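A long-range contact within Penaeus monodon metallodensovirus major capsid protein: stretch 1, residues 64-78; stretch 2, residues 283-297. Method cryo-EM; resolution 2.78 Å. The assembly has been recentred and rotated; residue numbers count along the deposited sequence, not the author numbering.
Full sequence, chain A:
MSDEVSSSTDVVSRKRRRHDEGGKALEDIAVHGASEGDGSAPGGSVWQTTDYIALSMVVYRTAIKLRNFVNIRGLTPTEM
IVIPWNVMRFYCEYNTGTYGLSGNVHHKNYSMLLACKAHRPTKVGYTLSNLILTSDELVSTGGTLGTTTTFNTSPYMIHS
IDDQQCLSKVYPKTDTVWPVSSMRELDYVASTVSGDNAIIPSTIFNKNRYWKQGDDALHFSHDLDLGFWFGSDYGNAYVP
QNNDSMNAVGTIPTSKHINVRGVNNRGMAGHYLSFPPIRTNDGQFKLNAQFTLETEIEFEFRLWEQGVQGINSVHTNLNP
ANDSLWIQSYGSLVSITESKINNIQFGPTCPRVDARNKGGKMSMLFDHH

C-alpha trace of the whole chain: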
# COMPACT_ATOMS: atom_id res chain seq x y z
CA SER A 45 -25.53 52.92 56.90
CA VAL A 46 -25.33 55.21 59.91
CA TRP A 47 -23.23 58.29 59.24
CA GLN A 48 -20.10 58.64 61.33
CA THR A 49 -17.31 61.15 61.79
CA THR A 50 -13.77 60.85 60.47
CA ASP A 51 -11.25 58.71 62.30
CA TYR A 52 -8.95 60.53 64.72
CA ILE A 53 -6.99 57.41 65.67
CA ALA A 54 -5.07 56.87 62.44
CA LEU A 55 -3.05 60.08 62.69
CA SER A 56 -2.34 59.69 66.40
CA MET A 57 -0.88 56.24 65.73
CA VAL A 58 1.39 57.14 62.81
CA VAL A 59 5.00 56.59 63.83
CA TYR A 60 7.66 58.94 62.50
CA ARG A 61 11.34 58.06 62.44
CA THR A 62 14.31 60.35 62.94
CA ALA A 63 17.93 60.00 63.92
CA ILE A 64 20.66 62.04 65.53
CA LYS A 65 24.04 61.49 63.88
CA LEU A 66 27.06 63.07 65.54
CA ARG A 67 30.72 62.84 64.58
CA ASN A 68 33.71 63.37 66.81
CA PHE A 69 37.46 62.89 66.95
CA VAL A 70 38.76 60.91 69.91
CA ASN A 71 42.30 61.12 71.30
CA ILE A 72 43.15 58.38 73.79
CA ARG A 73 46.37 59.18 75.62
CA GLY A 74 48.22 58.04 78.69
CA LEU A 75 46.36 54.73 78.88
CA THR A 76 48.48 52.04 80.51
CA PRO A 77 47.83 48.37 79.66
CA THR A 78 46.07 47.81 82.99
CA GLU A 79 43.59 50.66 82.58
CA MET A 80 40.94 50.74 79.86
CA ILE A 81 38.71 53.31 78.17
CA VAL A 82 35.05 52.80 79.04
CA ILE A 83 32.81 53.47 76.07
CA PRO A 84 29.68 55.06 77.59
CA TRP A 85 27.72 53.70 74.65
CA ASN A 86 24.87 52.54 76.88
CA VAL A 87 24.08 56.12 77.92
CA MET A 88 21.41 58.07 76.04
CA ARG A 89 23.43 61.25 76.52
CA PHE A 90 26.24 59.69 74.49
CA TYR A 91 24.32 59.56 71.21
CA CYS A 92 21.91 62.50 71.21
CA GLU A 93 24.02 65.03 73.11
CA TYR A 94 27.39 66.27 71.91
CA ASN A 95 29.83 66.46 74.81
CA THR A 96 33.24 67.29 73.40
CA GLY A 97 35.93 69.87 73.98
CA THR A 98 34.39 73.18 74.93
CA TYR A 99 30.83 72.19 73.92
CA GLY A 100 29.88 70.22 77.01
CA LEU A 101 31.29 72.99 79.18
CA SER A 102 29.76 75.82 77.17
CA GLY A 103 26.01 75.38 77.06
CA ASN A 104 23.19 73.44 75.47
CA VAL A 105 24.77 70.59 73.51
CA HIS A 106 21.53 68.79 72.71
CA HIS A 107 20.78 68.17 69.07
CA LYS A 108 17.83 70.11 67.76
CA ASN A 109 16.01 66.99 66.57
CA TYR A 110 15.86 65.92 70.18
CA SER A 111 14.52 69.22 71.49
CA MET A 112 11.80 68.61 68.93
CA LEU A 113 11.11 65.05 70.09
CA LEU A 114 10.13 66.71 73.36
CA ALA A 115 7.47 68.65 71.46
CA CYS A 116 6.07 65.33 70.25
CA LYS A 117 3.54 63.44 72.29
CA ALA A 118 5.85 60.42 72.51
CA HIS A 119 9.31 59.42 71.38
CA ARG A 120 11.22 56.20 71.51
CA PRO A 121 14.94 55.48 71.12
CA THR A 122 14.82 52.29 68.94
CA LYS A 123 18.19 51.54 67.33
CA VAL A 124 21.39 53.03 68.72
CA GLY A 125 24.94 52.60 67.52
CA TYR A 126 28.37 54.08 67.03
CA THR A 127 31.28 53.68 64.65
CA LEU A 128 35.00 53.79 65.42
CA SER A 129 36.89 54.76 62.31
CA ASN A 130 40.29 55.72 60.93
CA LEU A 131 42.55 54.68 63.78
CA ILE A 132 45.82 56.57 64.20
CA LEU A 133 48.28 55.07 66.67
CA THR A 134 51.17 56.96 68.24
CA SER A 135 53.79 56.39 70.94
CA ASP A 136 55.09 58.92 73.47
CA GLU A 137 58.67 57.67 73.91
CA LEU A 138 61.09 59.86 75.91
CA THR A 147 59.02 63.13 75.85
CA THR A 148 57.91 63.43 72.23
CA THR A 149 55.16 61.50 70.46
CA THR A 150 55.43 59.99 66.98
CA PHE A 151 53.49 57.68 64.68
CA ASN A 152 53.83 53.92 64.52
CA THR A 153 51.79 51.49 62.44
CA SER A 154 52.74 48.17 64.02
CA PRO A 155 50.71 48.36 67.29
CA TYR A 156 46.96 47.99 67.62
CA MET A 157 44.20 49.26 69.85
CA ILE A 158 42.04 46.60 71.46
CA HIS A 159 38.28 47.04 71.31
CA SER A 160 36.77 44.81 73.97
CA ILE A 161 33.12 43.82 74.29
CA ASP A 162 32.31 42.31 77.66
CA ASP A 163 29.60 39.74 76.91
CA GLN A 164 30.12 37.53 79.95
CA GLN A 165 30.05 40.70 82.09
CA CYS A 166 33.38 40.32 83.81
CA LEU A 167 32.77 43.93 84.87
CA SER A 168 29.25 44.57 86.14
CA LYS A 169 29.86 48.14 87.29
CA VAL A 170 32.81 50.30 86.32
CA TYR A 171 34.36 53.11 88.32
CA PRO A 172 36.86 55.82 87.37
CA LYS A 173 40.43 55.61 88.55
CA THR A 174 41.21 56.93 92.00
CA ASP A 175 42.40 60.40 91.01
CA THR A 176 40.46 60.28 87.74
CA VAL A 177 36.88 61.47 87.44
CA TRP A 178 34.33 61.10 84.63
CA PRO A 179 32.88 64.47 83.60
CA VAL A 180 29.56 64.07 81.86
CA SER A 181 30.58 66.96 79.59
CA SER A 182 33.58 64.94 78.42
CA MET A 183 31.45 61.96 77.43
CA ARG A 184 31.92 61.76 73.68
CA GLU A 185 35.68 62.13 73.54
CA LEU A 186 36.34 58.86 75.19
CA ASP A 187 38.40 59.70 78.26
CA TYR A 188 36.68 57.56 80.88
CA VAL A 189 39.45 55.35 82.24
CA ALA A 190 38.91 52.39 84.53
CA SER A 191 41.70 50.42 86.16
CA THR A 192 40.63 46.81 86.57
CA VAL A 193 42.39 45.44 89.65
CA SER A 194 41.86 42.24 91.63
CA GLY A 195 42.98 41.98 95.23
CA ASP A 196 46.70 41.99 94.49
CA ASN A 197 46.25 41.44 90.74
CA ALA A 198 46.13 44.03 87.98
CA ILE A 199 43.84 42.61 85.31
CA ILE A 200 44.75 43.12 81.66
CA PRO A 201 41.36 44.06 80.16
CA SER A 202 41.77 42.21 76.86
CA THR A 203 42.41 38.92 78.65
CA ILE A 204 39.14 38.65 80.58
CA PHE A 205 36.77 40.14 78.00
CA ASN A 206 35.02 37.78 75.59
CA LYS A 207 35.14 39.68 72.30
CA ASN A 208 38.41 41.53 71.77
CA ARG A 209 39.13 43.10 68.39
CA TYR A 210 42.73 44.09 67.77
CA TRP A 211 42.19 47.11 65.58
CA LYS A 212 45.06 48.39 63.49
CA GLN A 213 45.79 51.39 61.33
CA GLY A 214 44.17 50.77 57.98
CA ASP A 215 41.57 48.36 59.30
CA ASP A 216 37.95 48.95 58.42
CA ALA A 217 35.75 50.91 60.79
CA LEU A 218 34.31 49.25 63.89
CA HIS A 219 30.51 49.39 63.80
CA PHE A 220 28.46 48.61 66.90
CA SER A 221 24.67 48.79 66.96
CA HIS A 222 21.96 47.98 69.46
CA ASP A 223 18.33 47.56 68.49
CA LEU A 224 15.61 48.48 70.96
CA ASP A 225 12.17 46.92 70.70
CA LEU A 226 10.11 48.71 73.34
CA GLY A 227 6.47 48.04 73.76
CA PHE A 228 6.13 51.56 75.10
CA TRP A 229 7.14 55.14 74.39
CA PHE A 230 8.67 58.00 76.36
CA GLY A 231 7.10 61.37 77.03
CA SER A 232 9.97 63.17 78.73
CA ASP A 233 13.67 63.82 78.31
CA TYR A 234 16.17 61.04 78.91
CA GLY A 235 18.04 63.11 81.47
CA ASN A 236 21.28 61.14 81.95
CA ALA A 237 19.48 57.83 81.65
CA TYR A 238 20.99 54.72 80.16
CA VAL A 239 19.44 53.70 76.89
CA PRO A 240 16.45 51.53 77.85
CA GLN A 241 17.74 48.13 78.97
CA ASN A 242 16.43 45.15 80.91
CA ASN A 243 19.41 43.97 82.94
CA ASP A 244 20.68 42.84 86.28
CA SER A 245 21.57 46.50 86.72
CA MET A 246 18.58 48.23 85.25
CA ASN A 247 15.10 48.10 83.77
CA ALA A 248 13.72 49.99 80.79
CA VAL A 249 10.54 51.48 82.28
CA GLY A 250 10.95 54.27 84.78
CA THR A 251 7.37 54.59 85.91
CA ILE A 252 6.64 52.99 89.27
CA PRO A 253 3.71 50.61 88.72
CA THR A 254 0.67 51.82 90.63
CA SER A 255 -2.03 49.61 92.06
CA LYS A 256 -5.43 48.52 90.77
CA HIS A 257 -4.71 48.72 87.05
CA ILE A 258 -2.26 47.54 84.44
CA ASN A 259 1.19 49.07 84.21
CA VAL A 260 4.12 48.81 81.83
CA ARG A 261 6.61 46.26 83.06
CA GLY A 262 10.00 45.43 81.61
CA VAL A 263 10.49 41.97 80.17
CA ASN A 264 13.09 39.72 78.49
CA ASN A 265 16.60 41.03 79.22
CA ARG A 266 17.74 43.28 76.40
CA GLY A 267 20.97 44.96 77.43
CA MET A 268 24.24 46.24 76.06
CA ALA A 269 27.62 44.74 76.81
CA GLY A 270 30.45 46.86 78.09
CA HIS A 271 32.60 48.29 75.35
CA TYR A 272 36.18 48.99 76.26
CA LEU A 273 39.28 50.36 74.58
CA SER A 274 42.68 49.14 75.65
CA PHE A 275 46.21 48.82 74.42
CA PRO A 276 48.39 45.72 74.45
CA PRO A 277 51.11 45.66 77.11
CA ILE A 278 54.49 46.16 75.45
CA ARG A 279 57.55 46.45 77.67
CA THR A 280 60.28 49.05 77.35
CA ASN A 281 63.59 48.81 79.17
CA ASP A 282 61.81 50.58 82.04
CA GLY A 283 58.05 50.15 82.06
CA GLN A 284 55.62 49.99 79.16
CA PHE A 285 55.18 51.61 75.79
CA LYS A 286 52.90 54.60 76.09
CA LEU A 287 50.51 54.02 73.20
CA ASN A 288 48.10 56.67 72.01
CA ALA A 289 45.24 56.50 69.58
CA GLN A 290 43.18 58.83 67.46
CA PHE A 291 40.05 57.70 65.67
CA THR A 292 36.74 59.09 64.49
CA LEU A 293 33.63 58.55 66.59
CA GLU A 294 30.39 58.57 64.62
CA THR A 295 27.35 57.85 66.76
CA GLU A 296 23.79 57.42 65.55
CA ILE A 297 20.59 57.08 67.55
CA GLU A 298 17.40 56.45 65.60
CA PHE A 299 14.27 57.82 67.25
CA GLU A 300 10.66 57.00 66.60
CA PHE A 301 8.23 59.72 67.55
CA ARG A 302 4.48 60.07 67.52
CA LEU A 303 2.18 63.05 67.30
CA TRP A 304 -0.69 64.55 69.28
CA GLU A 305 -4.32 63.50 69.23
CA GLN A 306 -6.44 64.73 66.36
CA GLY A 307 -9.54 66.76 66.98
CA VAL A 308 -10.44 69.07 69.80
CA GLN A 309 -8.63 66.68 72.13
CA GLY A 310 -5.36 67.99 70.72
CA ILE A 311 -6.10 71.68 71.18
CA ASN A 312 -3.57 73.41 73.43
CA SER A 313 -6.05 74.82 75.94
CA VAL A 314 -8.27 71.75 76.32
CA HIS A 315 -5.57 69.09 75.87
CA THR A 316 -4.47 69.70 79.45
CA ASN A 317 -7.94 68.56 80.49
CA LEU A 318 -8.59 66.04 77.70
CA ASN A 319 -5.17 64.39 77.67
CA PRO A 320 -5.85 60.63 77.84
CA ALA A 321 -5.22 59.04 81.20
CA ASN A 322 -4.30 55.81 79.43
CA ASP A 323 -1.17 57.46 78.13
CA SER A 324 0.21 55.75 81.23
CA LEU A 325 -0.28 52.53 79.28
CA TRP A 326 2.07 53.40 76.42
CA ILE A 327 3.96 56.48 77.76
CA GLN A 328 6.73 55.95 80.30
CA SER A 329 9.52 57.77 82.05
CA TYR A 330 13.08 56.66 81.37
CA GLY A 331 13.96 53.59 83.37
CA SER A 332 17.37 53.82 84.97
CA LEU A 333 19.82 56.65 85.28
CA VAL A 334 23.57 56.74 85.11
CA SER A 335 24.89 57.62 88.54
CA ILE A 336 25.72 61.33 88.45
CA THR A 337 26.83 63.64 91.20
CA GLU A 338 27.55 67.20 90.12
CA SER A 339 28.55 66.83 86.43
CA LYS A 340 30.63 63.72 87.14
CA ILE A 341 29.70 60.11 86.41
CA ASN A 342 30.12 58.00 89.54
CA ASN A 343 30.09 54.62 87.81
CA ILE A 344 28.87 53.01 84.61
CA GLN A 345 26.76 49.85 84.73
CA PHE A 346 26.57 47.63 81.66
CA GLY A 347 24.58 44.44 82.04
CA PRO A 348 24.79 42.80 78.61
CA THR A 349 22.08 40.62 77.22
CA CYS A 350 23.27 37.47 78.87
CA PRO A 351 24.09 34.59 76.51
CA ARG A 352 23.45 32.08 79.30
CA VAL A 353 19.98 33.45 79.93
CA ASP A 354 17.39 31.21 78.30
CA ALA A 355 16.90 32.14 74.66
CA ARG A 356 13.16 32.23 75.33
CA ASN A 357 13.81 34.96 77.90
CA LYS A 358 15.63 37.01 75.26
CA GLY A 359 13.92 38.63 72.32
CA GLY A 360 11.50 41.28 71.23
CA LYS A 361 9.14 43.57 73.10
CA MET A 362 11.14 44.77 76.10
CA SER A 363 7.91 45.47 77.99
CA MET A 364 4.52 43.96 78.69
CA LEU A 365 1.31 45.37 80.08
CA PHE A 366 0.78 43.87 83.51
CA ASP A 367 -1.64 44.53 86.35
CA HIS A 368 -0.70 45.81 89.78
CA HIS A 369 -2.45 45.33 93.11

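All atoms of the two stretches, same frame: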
# COMPACT_ATOMS: atom_id res chain seq x y z
N ILE A 64 19.68 61.03 65.20
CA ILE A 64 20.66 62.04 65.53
C ILE A 64 22.02 61.43 65.25
O ILE A 64 22.42 60.48 65.92
CB ILE A 64 20.56 62.50 66.99
CG1 ILE A 64 19.25 63.24 67.21
CG2 ILE A 64 21.74 63.36 67.36
CD1 ILE A 64 18.95 63.53 68.64
N LYS A 65 22.71 61.96 64.26
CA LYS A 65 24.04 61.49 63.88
C LYS A 65 25.04 62.55 64.29
O LYS A 65 24.90 63.71 63.90
CB LYS A 65 24.10 61.20 62.39
CG LYS A 65 23.21 60.06 61.98
CD LYS A 65 23.05 59.96 60.49
CE LYS A 65 24.36 59.63 59.81
NZ LYS A 65 24.19 59.52 58.35
N LEU A 66 26.03 62.16 65.07
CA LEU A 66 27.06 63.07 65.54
C LEU A 66 28.42 62.46 65.30
O LEU A 66 28.61 61.25 65.48
CB LEU A 66 26.89 63.39 67.02
CG LEU A 66 25.67 64.21 67.43
CD1 LEU A 66 25.57 64.25 68.92
CD2 LEU A 66 25.81 65.60 66.87
N ARG A 67 29.38 63.29 64.90
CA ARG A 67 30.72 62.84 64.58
C ARG A 67 31.73 63.60 65.41
O ARG A 67 31.56 64.79 65.69
CB ARG A 67 31.01 62.99 63.10
CG ARG A 67 32.38 62.56 62.69
CD ARG A 67 32.52 62.58 61.19
NE ARG A 67 32.27 63.90 60.63
CZ ARG A 67 31.16 64.21 59.97
NH1 ARG A 67 30.23 63.29 59.77
NH2 ARG A 67 31.00 65.42 59.49
N ASN A 68 32.79 62.91 65.79
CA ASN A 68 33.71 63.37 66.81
C ASN A 68 35.07 62.74 66.56
O ASN A 68 35.16 61.61 66.08
CB ASN A 68 33.16 62.99 68.18
CG ASN A 68 33.98 63.52 69.29
OD1 ASN A 68 34.57 64.59 69.18
ND2 ASN A 68 34.05 62.77 70.38
N PHE A 69 36.13 63.47 66.88
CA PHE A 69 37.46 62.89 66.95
C PHE A 69 37.78 62.54 68.39
O PHE A 69 37.48 63.31 69.30
CB PHE A 69 38.54 63.82 66.40
CG PHE A 69 38.47 64.05 64.94
CD1 PHE A 69 38.94 63.11 64.05
CD2 PHE A 69 37.97 65.23 64.43
CE1 PHE A 69 38.90 63.32 62.71
CE2 PHE A 69 37.92 65.45 63.09
CZ PHE A 69 38.39 64.49 62.23
N VAL A 70 38.40 61.39 68.59
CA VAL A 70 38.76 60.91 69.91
C VAL A 70 40.27 60.76 69.96
O VAL A 70 40.87 60.17 69.06
CB VAL A 70 38.07 59.57 70.23
CG1 VAL A 70 38.50 59.08 71.58
CG2 VAL A 70 36.57 59.73 70.16
N ASN A 71 40.88 61.29 71.02
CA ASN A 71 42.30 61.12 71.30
C ASN A 71 42.44 60.40 72.63
O ASN A 71 42.12 60.97 73.68
CB ASN A 71 43.02 62.46 71.33
CG ASN A 71 43.28 63.01 69.96
OD1 ASN A 71 43.52 62.26 69.02
ND2 ASN A 71 43.19 64.31 69.82
N ILE A 72 42.92 59.17 72.59
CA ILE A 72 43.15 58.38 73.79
C ILE A 72 44.63 58.44 74.10
O ILE A 72 45.46 57.99 73.31
CB ILE A 72 42.68 56.94 73.60
CG1 ILE A 72 41.17 56.91 73.44
CG2 ILE A 72 43.09 56.09 74.79
CD1 ILE A 72 40.65 55.59 73.05
N ARG A 73 44.97 59.00 75.26
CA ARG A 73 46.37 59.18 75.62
C ARG A 73 46.60 58.81 77.07
O ARG A 73 45.72 58.93 77.91
CB ARG A 73 46.82 60.62 75.39
CG ARG A 73 46.93 61.00 73.95
CD ARG A 73 47.51 62.37 73.85
NE ARG A 73 48.80 62.40 74.53
CZ ARG A 73 49.93 61.96 73.99
NH1 ARG A 73 49.93 61.46 72.77
NH2 ARG A 73 51.05 62.03 74.69
N GLY A 74 47.83 58.37 77.34
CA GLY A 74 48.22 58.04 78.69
C GLY A 74 47.55 56.82 79.27
O GLY A 74 47.46 56.69 80.49
N LEU A 75 47.08 55.91 78.42
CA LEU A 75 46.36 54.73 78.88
C LEU A 75 47.37 53.60 79.03
O LEU A 75 47.95 53.14 78.04
CB LEU A 75 45.26 54.37 77.89
CG LEU A 75 44.24 53.31 78.29
CD1 LEU A 75 43.32 53.90 79.32
CD2 LEU A 75 43.46 52.80 77.10
N THR A 76 47.60 53.16 80.26
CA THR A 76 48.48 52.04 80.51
C THR A 76 47.77 50.74 80.15
O THR A 76 46.56 50.73 79.93
CB THR A 76 48.94 52.05 81.97
OG1 THR A 76 47.82 51.88 82.84
CG2 THR A 76 49.62 53.35 82.29
N PRO A 77 48.49 49.63 80.04
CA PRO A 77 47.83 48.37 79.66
C PRO A 77 46.89 47.83 80.71
O PRO A 77 46.06 46.97 80.39
CB PRO A 77 49.00 47.42 79.42
CG PRO A 77 50.09 47.97 80.24
CD PRO A 77 49.95 49.45 80.11
N THR A 78 46.99 48.27 81.96
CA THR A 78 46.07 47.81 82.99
C THR A 78 44.74 48.55 82.92
O THR A 78 43.68 47.94 83.09
CB THR A 78 46.71 47.99 84.36
OG1 THR A 78 47.91 47.21 84.43
CG2 THR A 78 45.78 47.53 85.45
N GLY A 283 59.47 49.93 82.21
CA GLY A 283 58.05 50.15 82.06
C GLY A 283 57.49 49.70 80.72
O GLY A 283 58.01 48.79 80.07
N GLN A 284 56.44 50.38 80.29
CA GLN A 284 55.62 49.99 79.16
C GLN A 284 55.73 51.04 78.06
O GLN A 284 56.07 52.19 78.32
CB GLN A 284 54.15 49.86 79.56
CG GLN A 284 53.87 48.88 80.68
CD GLN A 284 54.11 47.45 80.28
OE1 GLN A 284 55.14 46.87 80.61
NE2 GLN A 284 53.16 46.87 79.57
N PHE A 285 55.45 50.63 76.83
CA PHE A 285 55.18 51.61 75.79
C PHE A 285 53.96 52.43 76.17
O PHE A 285 52.95 51.90 76.63
CB PHE A 285 54.93 50.96 74.44
CG PHE A 285 56.17 50.49 73.76
CD1 PHE A 285 57.39 51.02 74.09
CD2 PHE A 285 56.11 49.55 72.77
CE1 PHE A 285 58.53 50.60 73.45
CE2 PHE A 285 57.26 49.12 72.13
CZ PHE A 285 58.46 49.64 72.47
N LYS A 286 54.06 53.73 75.97
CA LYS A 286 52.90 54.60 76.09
C LYS A 286 52.30 54.71 74.70
O LYS A 286 52.87 55.36 73.82
CB LYS A 286 53.29 55.95 76.67
CG LYS A 286 53.78 55.85 78.09
CD LYS A 286 54.09 57.21 78.68
CE LYS A 286 54.40 57.11 80.16
NZ LYS A 286 55.74 56.52 80.41
N LEU A 287 51.15 54.08 74.50
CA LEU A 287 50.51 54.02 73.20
C LEU A 287 49.32 54.95 73.20
O LEU A 287 48.55 55.00 74.17
CB LEU A 287 50.05 52.60 72.87
CG LEU A 287 51.15 51.56 72.72
CD1 LEU A 287 50.54 50.19 72.51
CD2 LEU A 287 52.05 51.93 71.57
N ASN A 288 49.17 55.70 72.12
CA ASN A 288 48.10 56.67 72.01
C ASN A 288 47.32 56.36 70.75
O ASN A 288 47.83 55.71 69.83
CB ASN A 288 48.67 58.08 71.97
CG ASN A 288 49.58 58.36 73.12
OD1 ASN A 288 49.15 58.51 74.26
ND2 ASN A 288 50.87 58.42 72.84
N ALA A 289 46.08 56.81 70.71
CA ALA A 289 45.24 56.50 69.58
C ALA A 289 44.35 57.69 69.26
O ALA A 289 43.81 58.33 70.15
CB ALA A 289 44.37 55.27 69.85
N GLN A 290 44.25 57.99 67.97
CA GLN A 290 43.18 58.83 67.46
C GLN A 290 42.28 57.98 66.57
O GLN A 290 42.75 57.12 65.84
CB GLN A 290 43.68 59.99 66.62
CG GLN A 290 42.54 60.94 66.34
CD GLN A 290 42.74 61.78 65.13
OE1 GLN A 290 43.69 61.59 64.39
NE2 GLN A 290 41.85 62.72 64.92
N PHE A 291 40.99 58.26 66.62
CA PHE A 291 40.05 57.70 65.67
C PHE A 291 38.87 58.64 65.57
O PHE A 291 38.80 59.66 66.27
CB PHE A 291 39.64 56.28 66.07
CG PHE A 291 39.17 56.17 67.48
CD1 PHE A 291 37.84 56.37 67.80
CD2 PHE A 291 40.05 55.88 68.48
CE1 PHE A 291 37.43 56.28 69.09
CE2 PHE A 291 39.64 55.79 69.77
CZ PHE A 291 38.32 55.98 70.07
N THR A 292 37.95 58.31 64.69
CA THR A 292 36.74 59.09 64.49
C THR A 292 35.58 58.37 65.15
O THR A 292 35.40 57.17 64.94
CB THR A 292 36.47 59.30 63.00
OG1 THR A 292 37.60 59.94 62.41
CG2 THR A 292 35.27 60.17 62.80
N LEU A 293 34.82 59.09 65.95
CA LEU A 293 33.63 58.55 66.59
C LEU A 293 32.41 59.11 65.88
O LEU A 293 32.14 60.31 65.96
CB LEU A 293 33.61 58.89 68.08
CG LEU A 293 32.35 58.44 68.80
CD1 LEU A 293 32.24 56.94 68.76
CD2 LEU A 293 32.35 58.93 70.22
N GLU A 294 31.69 58.25 65.18
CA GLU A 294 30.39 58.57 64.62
C GLU A 294 29.33 57.78 65.36
O GLU A 294 29.31 56.55 65.28
CB GLU A 294 30.33 58.26 63.13
CG GLU A 294 31.08 59.22 62.25
CD GLU A 294 31.00 58.84 60.80
OE1 GLU A 294 30.62 57.69 60.51
OE2 GLU A 294 31.29 59.69 59.94
N THR A 295 28.46 58.47 66.06
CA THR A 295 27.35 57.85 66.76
C THR A 295 26.05 58.15 66.02
O THR A 295 25.91 59.19 65.39
CB THR A 295 27.25 58.32 68.20
OG1 THR A 295 27.02 59.74 68.23
CG2 THR A 295 28.52 58.02 68.94
N GLU A 296 25.12 57.21 66.09
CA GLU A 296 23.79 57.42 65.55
C GLU A 296 22.77 56.81 66.49
O GLU A 296 22.92 55.66 66.91
CB GLU A 296 23.65 56.82 64.16
CG GLU A 296 22.29 57.04 63.55
CD GLU A 296 22.18 56.43 62.18
OE1 GLU A 296 23.16 55.81 61.72
OE2 GLU A 296 21.11 56.57 61.55
N ILE A 297 21.74 57.58 66.82
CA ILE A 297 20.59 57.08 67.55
C ILE A 297 19.35 57.37 66.72
O ILE A 297 19.16 58.51 66.27
CB ILE A 297 20.49 57.71 68.96
CG1 ILE A 297 19.30 57.12 69.72
CG2 ILE A 297 20.43 59.22 68.88
CD1 ILE A 297 19.33 57.43 71.16

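Two strands more than two hundred residues apart in sequence, one running through Ile64 to Ile72 and the other through Ala289 to Ile297, lie antiparallel, and the backbone does most of the work of joining them. The pairs Ile64-Ile297, Leu66-Thr295, Asn68-Leu293, Val70-Phe291 and Ile72-Ala289 each close a two-bond ring, so at every second residue both N and O are satisfied across the seam. The bonds from Val70 N to Phe291 O (2.9 Å) and Ile72 N to Ala289 O (2.7 Å) are nearly straight, and that from Ile64 N to Ile297 O, at 2.8 Å, is short but somewhat bent; their return bonds, such as Ala289 N to Ile72 O at 2.9 Å, complete the ladder. The Asn68 ring is uneven: Leu293 N reaches Asn68 O at 2.5 Å, whereas Asn68 N to Leu293 O, at 2.7 Å, is bent and weak. Between the rings the carbonyls also receive CA-H contacts, as from Gln290 CA to Val70 O at 3.1 Å.

Alternation sorts the side chains. The face carrying Ile64, Leu66, Val70, Ile72, Ala289, Phe291, Leu293 and Ile297 is mainly apolar and buried. Phe291, with chi1 p, brings its ring back toward the partner strand, where Val70 CB lies over one face, 3.8 Å from the ring centroid. Ile72 CD1 meets the ring edge, 3.4 Å from Phe291 CE2, while Val70 CG2 packs 3.7 Å from Leu293 CB. Ala289 keeps its small methyl opposite Ile72, CB to CB at 4.4 Å. Of the polar atoms on this face, Asn68 OD1 and Thr295 OG1 are hydrogen-bonded elsewhere in the structure.

The other face, with Lys65, Arg67, Phe69, Gln290, Thr292, Glu294 and Glu296, is more polar. Arg67 and Glu294 form a long salt bridge, NH1 to OE2 at 3.8 Å, with OE2 at the edge of the guanidinium, near its plane; Arg67 NE and NH2 and Glu294 OE2 also have hydrogen-bond partners elsewhere, so this buried charge does not depend on the pair alone. Lys65 and Glu296 instead touch through their aliphatic stems, CG to CG at 3.5 Å. Phe69 meets polar neighbours obliquely, its CE1 3.6 Å from Thr292 OG1, which is hydrogen-bonded elsewhere.

At the corner, Gly74 has a positive phi that favours glycine, and its N makes a weak 3.4 Å bond to Asn288 OD1. Arg73 lays its guanidinium face over the Asn288 amide, NH1 to CG at 3.1 Å, without hydrogen-bonding to it. Beyond the turn, Pro77 CG packs 3.3 Å from Gln284 NE2, extending the contact past the ladder.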